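Local coordinates for protein beta-N-acetylhexosaminidase (Arthrobacter aurescens, PDB 3RCN) that probably hydrolyses terminal non-reducing N-acetyl-D-hexosamine residues of N-acetyl-beta-D-hexosaminides, as a family 20 glycoside hydrolase, at residues A[134-139]-A[481-486]; A[145-150]-A[172-177]; A[185-190]-A[221-226]; A[296-301]-A[353-358]. All coordinates share one frame; numbering follows the deposited sequence.

Contact 1. Residues A[134-139]-A[481-486]; sequences DKPRFG and VFWSNP
The end of strand 125-134 and the linker after it, Asp-134 to Phe-138, run across the C-terminal end of helix 474-483, meeting Phe-482 and Trp-483 where the first strand of the catalytic alpha/beta barrel is approached from the smaller N-terminal sheet. The helix ends at Trp-483, and the chain turns away from it at Ser-484.

Backbone bonds set the register. Arg-137 N donates to Trp-483 O at 2.8 Å, and Phe-138 N to Phe-482 O at 3.1 Å, so two carbonyls at the helix end are used by successive linker amides. Trp-483 O has a second donor in Trp-15 NE1.

One side-chain hydrogen bond adds to this. Trp-483 NE1 donates in its ring plane to Asp-134 OD1 at 2.9 Å, but meets the carboxylate from above its plane, the two flat groups standing 82° apart. The indole reaches this position with CG anti to the backbone N (chi1 -176°). Asp-134 OD1 also receives Trp-15 N.

Packing is over the faces of flat groups. Pro-136 CB makes a CH-pi contact 3.9 Å from the centroid of the six-membered ring of Trp-483. The Arg-137 chain is extended from CG to NE, and its guanidinium is sandwiched: Pro-486 CG lies 3.8 Å above the centre of one face and Phe-138 CZ 3.6 Å above the centre of the other.

A water completes the junction, accepting from Arg-137 NH1 at 3.1 Å and donating to both Val-481 O and Ser-484 O, the latter at 2.8 Å.

Contact 2. Residues A[145-150]-A[172-177]; sequences LDVARH and LHLHLT
Leu-145 and Asp-146 pair in parallel with Leu-174 and His-175, joining the two strands of a beta-alpha-beta crossover in the catalytic barrel beside the predicted active site: the side chain of Arg-149 lies about 6 Å from that of Glu-316, the predicted proton donor. Leu-145 bonds to residues on both sides of its partner, as parallel pairing requires, with Leu-145 N donating to His-173 O at 2.8 Å and His-175 N to Leu-145 O at 3.0 Å. The pairing fades at Val-147 N, whose bond to His-175 O is weak.

Beyond the strand, Asp-146 shapes the turn. Its OD1 accepts from Ala-148 N (2.9 Å) and Arg-149 N (3.1 Å), both from the same face of the carboxylate, an Asx turn and Asx motif combined. OD2 takes a salt bridge from Arg-149 NH1 at 3.0 Å, lying in the guanidinium plane. Asp-146 and His-175 extend side by side, planes 89° apart, with OD1 at the imidazole edge 3.3 Å from CD2. The imidazole nitrogens go elsewhere, NE2 to Asp-178 and ND1 to Glu-243, while Arg-149 NE reaches Gln-180.

Leu-145, Leu-172 and Leu-174 occupy the other side of the sheet, Leu-145 CB touching Leu-172 CD1 at 3.9 Å. There helix 154-166 packs over them, Phe-160 on Leu-145 and Ile-161 with Met-164 on Leu-172, while strands 449-456 and 239-243 continue the barrel wall beyond the pair.

Contact 3. Residues A[185-190]-A[221-226]; sequences QINRYP and YTQDDL
Gln-223 and Gln-185 join the start of helix 223-235 to the loop that leads into helix 191-194, within the catalytic alpha/beta barrel domain. Gln-223 NE2 donates to Gln-185 O at 2.7 Å and 172°, and the acceptor lies in the plane of the amide. The bend at chi2 (-139°) turns the amide of Gln-223 back to this carbonyl. A second bond runs the other way, from Gln-185 N to Tyr-221 O at 3.2 Å, so one residue of the loop is gripped through both its backbone N and its O.

With CG anti to the backbone N, the extended chain of Gln-185 runs alongside Thr-222, pointing the same way, and its CB sits 3.5 Å from Tyr-221 O.

In the next shell, Glu-300 of helix 288-304 holds the partners in place: its OE1 accepts from Gln-223 NE2 and Asn-187 N, and its OE2 from Arg-188 N. Tyr-221 is held at its hydroxyl by Met-152 O.

The helix start itself is fixed by a capping box. Asp-225 N donates to Thr-222 OG1 at 3.0 Å, and Asp-225 OD2 forms a salt bridge with Arg-115 of the second subunit. The other arm of the box is straight, Thr-222 N meeting Asp-225 OD1 on its anti side, but tilted out of the carboxylate plane, at 3.0 Å and 172°.

Contact 4. Residues A[296-301]-A[353-358]; sequences NVLDEV and LHLKHH
Asp-299 reaches from helix 288-304 to His-354 in the last turn of helix 342-357 and to His-358 just beyond its end. From CB, the torsion that sets CG anti to the carbonyl carbon (chi1 -79°) swings the carboxylate toward the neighbouring helix, bringing CG to 3.8 Å from His-354 NE2. At the tip, OD1 accepts from His-358 NE2 at 2.9 Å and from His-354 NE2 at 3.0 Å, while OD2 stays farther off, 4.2 Å from His-354 NE2. His-358 NE2 comes nearly in line with the C-O bond, though OD1 is somewhat tilted from the His-358 ring plane, whereas His-354 NE2 comes from 47° above the carboxylate plane, with OD1 close to the plane of the His-354 ring. His-354 NE2 also has a weak bond to Arg-295 O. A carboxylate so placed in two His-carboxylate hydrogen bonds would be expected to favour a proton on each NE2 and perhaps to raise the basicity of the rings.

The imidazoles also touch one another, His-358 CD2 lying 3.8 Å above the His-354 ring, toward its rim. Leu-298 CB sits at the edge of that ring, 4.2 Å from His-354 CD2. Deeper in, Leu-298 CD1 meets Leu-355 CD2 at 4.0 Å, the side chains crossing at about a right angle, and both leucines rest on Ile-310 of strand 309-313.

The axes of 296-301 and 353-357 pass 10.5 Å apart and cross at -37°. Two helices lying side by side, both resting on strand 309-313, are characteristic of the helical layer of an alpha/beta barrel.

How the contacts relate
Contact 2 alone is fully buried, in the barrel wall near the chain's centre; the other three are partly buried and lie farther out. Its chemistry is strand pairing with a buried charged network, whereas contact 4 joins two outer helices through leucines inside and a carboxylate shared by two histidines nearer the surface, and contact 3 relies on amide and backbone groups. Glu-300 of helix 288-304, an element of contact 4, binds Gln-223 and Asn-187 of contact 3, and contact 2 meets contact 3 where Val-147 CG1 packs on Tyr-221 OH at 3.6 Å. Contact 1 stands apart, joining linker to helix end by backbone hydrogen bonds, an indole-carboxylate bond, packing over flat groups and a water.

Contact 1. Residues A[134-139]-A[481-486]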
# COMPACT_ATOMS: atom_id res chain seq x y z
N ASP A 134 -25.36 3.53 19.71
CA ASP A 134 -23.94 3.84 19.85
C ASP A 134 -23.60 5.32 19.72
O ASP A 134 -24.17 6.03 18.88
CB ASP A 134 -23.17 3.05 18.79
CG ASP A 134 -21.81 2.60 19.28
OD1 ASP A 134 -21.43 2.98 20.41
OD2 ASP A 134 -21.13 1.87 18.54
N LYS A 135 -22.67 5.78 20.55
CA LYS A 135 -22.09 7.12 20.45
C LYS A 135 -20.64 7.09 20.92
O LYS A 135 -20.23 6.16 21.62
CB LYS A 135 -22.91 8.14 21.26
CG LYS A 135 -22.50 8.29 22.72
CD LYS A 135 -22.97 7.13 23.59
CE LYS A 135 -23.95 7.61 24.66
NZ LYS A 135 -23.42 8.80 25.40
N PRO A 136 -19.82 8.07 20.50
CA PRO A 136 -18.46 8.18 21.03
C PRO A 136 -18.40 8.73 22.47
O PRO A 136 -19.13 9.66 22.80
CB PRO A 136 -17.78 9.16 20.06
CG PRO A 136 -18.89 10.00 19.55
CD PRO A 136 -20.11 9.11 19.49
N ARG A 137 -17.50 8.18 23.28
CA ARG A 137 -17.22 8.71 24.61
C ARG A 137 -16.44 10.01 24.48
O ARG A 137 -16.82 11.01 25.07
CB ARG A 137 -16.40 7.72 25.43
CG ARG A 137 -15.85 8.30 26.72
CD ARG A 137 -14.98 7.29 27.45
NE ARG A 137 -14.59 7.78 28.77
CZ ARG A 137 -13.57 7.31 29.48
NH1 ARG A 137 -12.81 6.32 29.01
NH2 ARG A 137 -13.30 7.83 30.67
N PHE A 138 -15.37 10.01 23.69
CA PHE A 138 -14.62 11.25 23.44
C PHE A 138 -14.93 11.76 22.05
O PHE A 138 -15.19 10.98 21.13
CB PHE A 138 -13.11 11.03 23.55
CG PHE A 138 -12.66 10.57 24.90
CD1 PHE A 138 -13.34 10.96 26.04
CD2 PHE A 138 -11.56 9.75 25.03
CE1 PHE A 138 -12.92 10.54 27.29
CE2 PHE A 138 -11.14 9.32 26.28
CZ PHE A 138 -11.83 9.72 27.41
N GLY A 139 -14.91 13.07 21.89
CA GLY A 139 -15.19 13.65 20.59
C GLY A 139 -13.94 13.74 19.73
O GLY A 139 -14.02 13.86 18.52
N VAL A 481 -11.02 2.35 24.21
CA VAL A 481 -10.88 3.31 25.30
C VAL A 481 -11.44 4.67 24.88
O VAL A 481 -12.13 5.32 25.66
CB VAL A 481 -9.41 3.43 25.77
CG1 VAL A 481 -9.25 4.57 26.76
CG2 VAL A 481 -8.92 2.10 26.36
N PHE A 482 -11.18 5.09 23.64
CA PHE A 482 -11.66 6.38 23.15
C PHE A 482 -13.15 6.41 22.79
O PHE A 482 -13.80 7.44 22.96
CB PHE A 482 -10.88 6.84 21.91
CG PHE A 482 -9.43 7.08 22.16
CD1 PHE A 482 -8.88 6.87 23.41
CD2 PHE A 482 -8.60 7.51 21.13
CE1 PHE A 482 -7.53 7.09 23.64
CE2 PHE A 482 -7.25 7.74 21.35
CZ PHE A 482 -6.71 7.53 22.61
N TRP A 483 -13.63 5.35 22.16
CA TRP A 483 -15.04 5.24 21.78
C TRP A 483 -16.04 4.77 22.84
O TRP A 483 -17.06 5.42 23.08
CB TRP A 483 -15.18 4.37 20.51
CG TRP A 483 -16.58 4.31 20.05
CD1 TRP A 483 -17.56 3.49 20.51
CD2 TRP A 483 -17.18 5.14 19.06
NE1 TRP A 483 -18.74 3.74 19.85
CE2 TRP A 483 -18.54 4.75 18.95
CE3 TRP A 483 -16.72 6.18 18.25
CZ2 TRP A 483 -19.42 5.36 18.07
CZ3 TRP A 483 -17.60 6.78 17.37
CH2 TRP A 483 -18.93 6.38 17.29
N SER A 484 -15.73 3.65 23.50
CA SER A 484 -16.76 2.91 24.22
C SER A 484 -17.07 3.48 25.60
O SER A 484 -16.52 4.48 26.01
CB SER A 484 -16.38 1.43 24.38
OG SER A 484 -16.01 0.85 23.14
N ASN A 485 -17.96 2.78 26.29
CA ASN A 485 -18.36 3.08 27.66
C ASN A 485 -17.36 2.48 28.66
O ASN A 485 -17.12 1.27 28.69
CB ASN A 485 -19.78 2.53 27.88
CG ASN A 485 -20.31 2.77 29.29
OD1 ASN A 485 -19.69 3.46 30.10
ND2 ASN A 485 -21.47 2.20 29.58
N PRO A 486 -16.77 3.34 29.51
CA PRO A 486 -15.75 2.94 30.49
C PRO A 486 -16.28 2.00 31.57
O PRO A 486 -15.48 1.34 32.24
CB PRO A 486 -15.31 4.27 31.11
CG PRO A 486 -16.45 5.19 30.88
CD PRO A 486 -17.05 4.79 29.58
O HOH W 1 -14.02 4.02 27.25

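Contact 2. Residues A[145-150]-A[172-177]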
# COMPACT_ATOMS: atom_id res chain seq x y z
N LEU A 145 0.91 10.29 13.32
CA LEU A 145 1.73 9.51 12.44
C LEU A 145 2.95 10.33 12.08
O LEU A 145 2.82 11.40 11.48
CB LEU A 145 0.92 9.18 11.20
CG LEU A 145 1.61 8.37 10.11
CD1 LEU A 145 2.35 7.17 10.72
CD2 LEU A 145 0.58 7.95 9.07
N ASP A 146 4.13 9.84 12.43
CA ASP A 146 5.34 10.57 12.11
C ASP A 146 5.85 10.07 10.74
O ASP A 146 6.35 8.95 10.61
CB ASP A 146 6.35 10.27 13.23
CG ASP A 146 7.73 10.82 12.95
OD1 ASP A 146 7.89 11.64 12.02
OD2 ASP A 146 8.67 10.42 13.69
N VAL A 147 5.68 10.90 9.73
CA VAL A 147 6.23 10.66 8.41
C VAL A 147 7.50 11.46 8.15
O VAL A 147 8.05 11.47 7.05
CB VAL A 147 5.20 10.91 7.32
CG1 VAL A 147 3.94 10.13 7.62
CG2 VAL A 147 4.91 12.40 7.20
N ALA A 148 7.94 12.20 9.15
CA ALA A 148 9.15 13.00 9.00
C ALA A 148 10.38 12.10 9.17
O ALA A 148 11.35 12.22 8.43
CB ALA A 148 9.17 14.15 10.01
N ARG A 149 10.34 11.22 10.16
CA ARG A 149 11.47 10.35 10.42
C ARG A 149 11.61 9.27 9.32
O ARG A 149 12.67 9.14 8.72
CB ARG A 149 11.37 9.75 11.81
CG ARG A 149 11.99 10.61 12.90
CD ARG A 149 11.38 12.02 12.97
NE ARG A 149 11.95 12.77 14.10
CZ ARG A 149 11.42 12.80 15.32
NH1 ARG A 149 10.30 12.14 15.58
NH2 ARG A 149 12.02 13.49 16.28
N HIS A 150 10.53 8.54 9.05
CA HIS A 150 10.47 7.66 7.88
C HIS A 150 9.27 7.97 7.00
O HIS A 150 8.11 7.89 7.43
CB HIS A 150 10.54 6.18 8.26
CG HIS A 150 11.91 5.75 8.66
ND1 HIS A 150 12.31 5.65 9.97
CD2 HIS A 150 13.00 5.47 7.90
CE1 HIS A 150 13.58 5.29 10.01
NE2 HIS A 150 14.02 5.17 8.77
N LEU A 172 -6.37 12.45 12.65
CA LEU A 172 -5.04 12.01 12.25
C LEU A 172 -4.14 13.20 12.31
O LEU A 172 -4.33 14.19 11.58
CB LEU A 172 -5.03 11.45 10.82
CG LEU A 172 -3.61 11.33 10.22
CD1 LEU A 172 -2.81 10.19 10.86
CD2 LEU A 172 -3.68 11.15 8.72
N HIS A 173 -3.17 13.11 13.20
CA HIS A 173 -2.23 14.19 13.40
C HIS A 173 -0.98 13.80 12.62
O HIS A 173 -0.33 12.79 12.91
CB HIS A 173 -1.99 14.36 14.90
CG HIS A 173 -0.92 15.35 15.24
ND1 HIS A 173 -0.94 16.09 16.41
CD2 HIS A 173 0.22 15.71 14.59
CE1 HIS A 173 0.14 16.86 16.45
NE2 HIS A 173 0.85 16.65 15.36
N LEU A 174 -0.67 14.59 11.60
CA LEU A 174 0.32 14.22 10.60
C LEU A 174 1.60 15.00 10.82
O LEU A 174 1.67 16.16 10.47
CB LEU A 174 -0.24 14.57 9.23
CG LEU A 174 0.33 13.81 8.04
CD1 LEU A 174 0.25 12.33 8.32
CD2 LEU A 174 -0.44 14.16 6.79
N HIS A 175 2.64 14.34 11.30
CA HIS A 175 3.81 15.11 11.71
C HIS A 175 4.70 15.14 10.48
O HIS A 175 5.41 14.17 10.17
CB HIS A 175 4.45 14.36 12.89
CG HIS A 175 5.73 14.94 13.39
ND1 HIS A 175 5.78 16.00 14.27
CD2 HIS A 175 7.02 14.58 13.18
CE1 HIS A 175 7.03 16.29 14.55
NE2 HIS A 175 7.81 15.44 13.90
N LEU A 176 4.73 16.29 9.82
CA LEU A 176 5.24 16.39 8.45
C LEU A 176 6.69 16.80 8.30
O LEU A 176 7.24 16.72 7.20
CB LEU A 176 4.37 17.35 7.64
CG LEU A 176 2.99 16.88 7.18
CD1 LEU A 176 2.18 18.06 6.67
CD2 LEU A 176 3.11 15.80 6.09
N THR A 177 7.31 17.25 9.38
CA THR A 177 8.63 17.87 9.26
C THR A 177 9.40 17.67 10.54
O THR A 177 8.83 17.57 11.63
CB THR A 177 8.53 19.41 9.02
OG1 THR A 177 8.10 20.05 10.22
CG2 THR A 177 7.54 19.76 7.89

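Contact 3. Residues A[185-190]-A[221-226]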
# COMPACT_ATOMS: atom_id res chain seq x y z
N GLN A 185 5.66 19.57 0.03
CA GLN A 185 6.09 20.43 -1.05
C GLN A 185 5.48 21.82 -0.89
O GLN A 185 4.26 21.96 -0.72
CB GLN A 185 5.68 19.81 -2.38
CG GLN A 185 5.67 20.76 -3.54
CD GLN A 185 5.08 20.11 -4.78
OE1 GLN A 185 5.81 19.74 -5.71
NE2 GLN A 185 3.75 19.96 -4.80
N ILE A 186 6.35 22.83 -0.91
CA ILE A 186 5.93 24.23 -0.83
C ILE A 186 6.39 24.93 -2.10
O ILE A 186 7.57 24.93 -2.43
CB ILE A 186 6.54 24.96 0.38
CG1 ILE A 186 6.20 24.26 1.69
CG2 ILE A 186 6.04 26.38 0.44
CD1 ILE A 186 4.74 24.31 2.04
N ASN A 187 5.43 25.52 -2.80
CA ASN A 187 5.68 26.10 -4.11
C ASN A 187 6.67 27.27 -4.09
O ASN A 187 7.46 27.43 -5.00
CB ASN A 187 4.36 26.54 -4.76
CG ASN A 187 3.43 25.36 -5.09
OD1 ASN A 187 3.87 24.25 -5.42
ND2 ASN A 187 2.12 25.61 -5.00
N ARG A 188 6.62 28.08 -3.03
CA ARG A 188 7.48 29.25 -2.96
C ARG A 188 8.90 28.87 -2.59
O ARG A 188 9.85 29.58 -2.94
CB ARG A 188 6.92 30.26 -1.96
CG ARG A 188 7.74 31.54 -1.84
CD ARG A 188 7.21 32.40 -0.71
NE ARG A 188 5.83 32.79 -0.95
CZ ARG A 188 5.42 34.05 -1.13
NH1 ARG A 188 6.30 35.05 -1.07
NH2 ARG A 188 4.14 34.29 -1.35
N TYR A 189 9.05 27.76 -1.88
CA TYR A 189 10.36 27.37 -1.35
C TYR A 189 10.76 25.96 -1.80
O TYR A 189 10.82 25.04 -0.98
CB TYR A 189 10.34 27.46 0.17
CG TYR A 189 10.07 28.85 0.73
CD1 TYR A 189 10.80 29.95 0.28
CD2 TYR A 189 9.10 29.06 1.71
CE1 TYR A 189 10.57 31.21 0.79
CE2 TYR A 189 8.86 30.31 2.21
CZ TYR A 189 9.60 31.39 1.76
OH TYR A 189 9.37 32.65 2.27
N PRO A 190 11.08 25.79 -3.09
CA PRO A 190 11.29 24.48 -3.71
C PRO A 190 12.34 23.63 -3.01
O PRO A 190 12.23 22.42 -3.06
CB PRO A 190 11.78 24.82 -5.13
CG PRO A 190 11.35 26.24 -5.36
CD PRO A 190 11.40 26.89 -4.02
N TYR A 221 5.33 14.41 -0.06
CA TYR A 221 4.03 14.52 -0.69
C TYR A 221 3.95 15.81 -1.49
O TYR A 221 4.46 16.84 -1.07
CB TYR A 221 2.95 14.46 0.37
CG TYR A 221 3.19 13.32 1.34
CD1 TYR A 221 2.98 12.00 0.96
CD2 TYR A 221 3.63 13.57 2.63
CE1 TYR A 221 3.20 10.96 1.86
CE2 TYR A 221 3.86 12.54 3.52
CZ TYR A 221 3.64 11.24 3.14
OH TYR A 221 3.87 10.22 4.03
N THR A 222 3.36 15.74 -2.68
CA THR A 222 3.11 16.93 -3.46
C THR A 222 1.84 17.49 -2.90
O THR A 222 1.21 16.86 -2.05
CB THR A 222 2.83 16.61 -4.93
OG1 THR A 222 1.62 15.84 -5.00
CG2 THR A 222 3.98 15.83 -5.57
N GLN A 223 1.42 18.64 -3.41
CA GLN A 223 0.24 19.28 -2.86
C GLN A 223 -0.98 18.48 -3.26
O GLN A 223 -1.92 18.33 -2.48
CB GLN A 223 0.16 20.74 -3.30
CG GLN A 223 1.44 21.51 -3.02
CD GLN A 223 1.21 22.93 -2.48
OE1 GLN A 223 0.24 23.60 -2.85
NE2 GLN A 223 2.09 23.37 -1.60
N ASP A 224 -0.94 17.93 -4.47
CA ASP A 224 -2.02 17.07 -4.95
C ASP A 224 -2.13 15.78 -4.14
O ASP A 224 -3.22 15.26 -3.94
CB ASP A 224 -1.83 16.76 -6.42
CG ASP A 224 -2.42 17.83 -7.30
OD1 ASP A 224 -3.30 18.57 -6.81
OD2 ASP A 224 -2.01 17.92 -8.49
N ASP A 225 -0.99 15.28 -3.67
CA ASP A 225 -0.96 14.09 -2.83
C ASP A 225 -1.60 14.38 -1.48
O ASP A 225 -2.37 13.57 -0.96
CB ASP A 225 0.48 13.60 -2.62
CG ASP A 225 1.14 13.09 -3.90
OD1 ASP A 225 2.38 13.20 -3.98
OD2 ASP A 225 0.43 12.58 -4.81
N LEU A 226 -1.27 15.54 -0.92
CA LEU A 226 -1.83 15.93 0.37
C LEU A 226 -3.32 16.18 0.24
O LEU A 226 -4.10 15.75 1.08
CB LEU A 226 -1.11 17.15 0.92
CG LEU A 226 0.35 16.85 1.24
CD1 LEU A 226 1.13 18.12 1.48
CD2 LEU A 226 0.42 15.94 2.43

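Contact 4. Residues A[296-301]-A[353-358]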
# COMPACT_ATOMS: atom_id res chain seq x y z
N ASN A 296 4.67 32.33 5.15
CA ASN A 296 4.52 31.86 3.77
C ASN A 296 4.25 30.35 3.69
O ASN A 296 3.44 29.90 2.88
CB ASN A 296 5.72 32.27 2.93
CG ASN A 296 5.74 33.76 2.65
OD1 ASN A 296 4.70 34.40 2.57
ND2 ASN A 296 6.94 34.33 2.52
N VAL A 297 4.92 29.57 4.53
CA VAL A 297 4.66 28.14 4.60
C VAL A 297 3.24 27.91 5.09
O VAL A 297 2.50 27.11 4.53
CB VAL A 297 5.66 27.42 5.53
CG1 VAL A 297 5.13 26.07 5.92
CG2 VAL A 297 7.02 27.31 4.87
N LEU A 298 2.84 28.64 6.14
CA LEU A 298 1.53 28.37 6.72
C LEU A 298 0.39 28.85 5.82
O LEU A 298 -0.75 28.43 5.98
CB LEU A 298 1.39 28.98 8.11
CG LEU A 298 2.21 28.34 9.24
CD1 LEU A 298 2.13 29.24 10.47
CD2 LEU A 298 1.73 26.94 9.56
N ASP A 299 0.72 29.72 4.86
CA ASP A 299 -0.24 30.16 3.86
C ASP A 299 -0.58 29.01 2.93
O ASP A 299 -1.74 28.81 2.58
CB ASP A 299 0.33 31.30 3.02
CG ASP A 299 0.28 32.65 3.72
OD1 ASP A 299 -0.55 32.81 4.64
OD2 ASP A 299 1.06 33.55 3.34
N GLU A 300 0.43 28.25 2.52
CA GLU A 300 0.15 27.10 1.67
C GLU A 300 -0.49 25.97 2.46
O GLU A 300 -1.44 25.36 1.98
CB GLU A 300 1.40 26.65 0.90
CG GLU A 300 1.89 27.76 -0.03
CD GLU A 300 2.95 27.31 -1.01
OE1 GLU A 300 2.86 26.16 -1.52
OE2 GLU A 300 3.88 28.11 -1.28
N VAL A 301 -0.02 25.72 3.67
CA VAL A 301 -0.61 24.68 4.51
C VAL A 301 -2.12 24.88 4.61
O VAL A 301 -2.90 23.95 4.46
CB VAL A 301 -0.06 24.70 5.93
CG1 VAL A 301 -0.90 23.79 6.84
CG2 VAL A 301 1.40 24.30 5.94
N LEU A 353 -0.78 33.86 15.85
CA LEU A 353 -1.52 35.05 15.44
C LEU A 353 -1.81 34.99 13.94
O LEU A 353 -2.90 35.34 13.49
CB LEU A 353 -0.71 36.32 15.75
CG LEU A 353 -1.24 37.33 16.77
CD1 LEU A 353 -1.91 36.64 17.94
CD2 LEU A 353 -0.11 38.23 17.26
N HIS A 354 -0.83 34.54 13.15
CA HIS A 354 -0.99 34.48 11.70
C HIS A 354 -2.06 33.45 11.35
O HIS A 354 -2.90 33.67 10.47
CB HIS A 354 0.34 34.17 11.03
CG HIS A 354 0.26 34.07 9.54
ND1 HIS A 354 -0.06 35.15 8.74
CD2 HIS A 354 0.44 33.03 8.70
CE1 HIS A 354 -0.06 34.77 7.48
NE2 HIS A 354 0.24 33.48 7.43
N LEU A 355 -2.04 32.32 12.05
CA LEU A 355 -3.08 31.32 11.89
C LEU A 355 -4.44 31.90 12.24
O LEU A 355 -5.44 31.60 11.57
CB LEU A 355 -2.78 30.10 12.78
CG LEU A 355 -1.60 29.24 12.31
CD1 LEU A 355 -1.37 28.05 13.24
CD2 LEU A 355 -1.81 28.78 10.87
N LYS A 356 -4.48 32.71 13.30
CA LYS A 356 -5.74 33.30 13.77
C LYS A 356 -6.31 34.20 12.68
O LYS A 356 -7.53 34.24 12.46
CB LYS A 356 -5.53 34.07 15.07
CG LYS A 356 -6.80 34.59 15.74
CD LYS A 356 -7.28 35.90 15.09
CE LYS A 356 -8.37 36.60 15.91
NZ LYS A 356 -7.81 37.20 17.15
N HIS A 357 -5.42 34.90 12.00
CA HIS A 357 -5.79 35.75 10.87
C HIS A 357 -6.54 34.90 9.83
O HIS A 357 -7.51 35.36 9.23
CB HIS A 357 -4.53 36.40 10.30
CG HIS A 357 -4.72 37.04 8.96
ND1 HIS A 357 -5.23 38.32 8.81
CD2 HIS A 357 -4.43 36.60 7.71
CE1 HIS A 357 -5.26 38.63 7.53
NE2 HIS A 357 -4.78 37.61 6.84
N HIS A 358 -6.10 33.64 9.66
CA HIS A 358 -6.71 32.70 8.72
C HIS A 358 -7.86 31.91 9.32
O HIS A 358 -8.41 31.03 8.66
CB HIS A 358 -5.69 31.69 8.21
CG HIS A 358 -4.80 32.21 7.14
ND1 HIS A 358 -5.24 32.42 5.85
CD2 HIS A 358 -3.49 32.56 7.16
CE1 HIS A 358 -4.23 32.88 5.12
NE2 HIS A 358 -3.16 32.96 5.89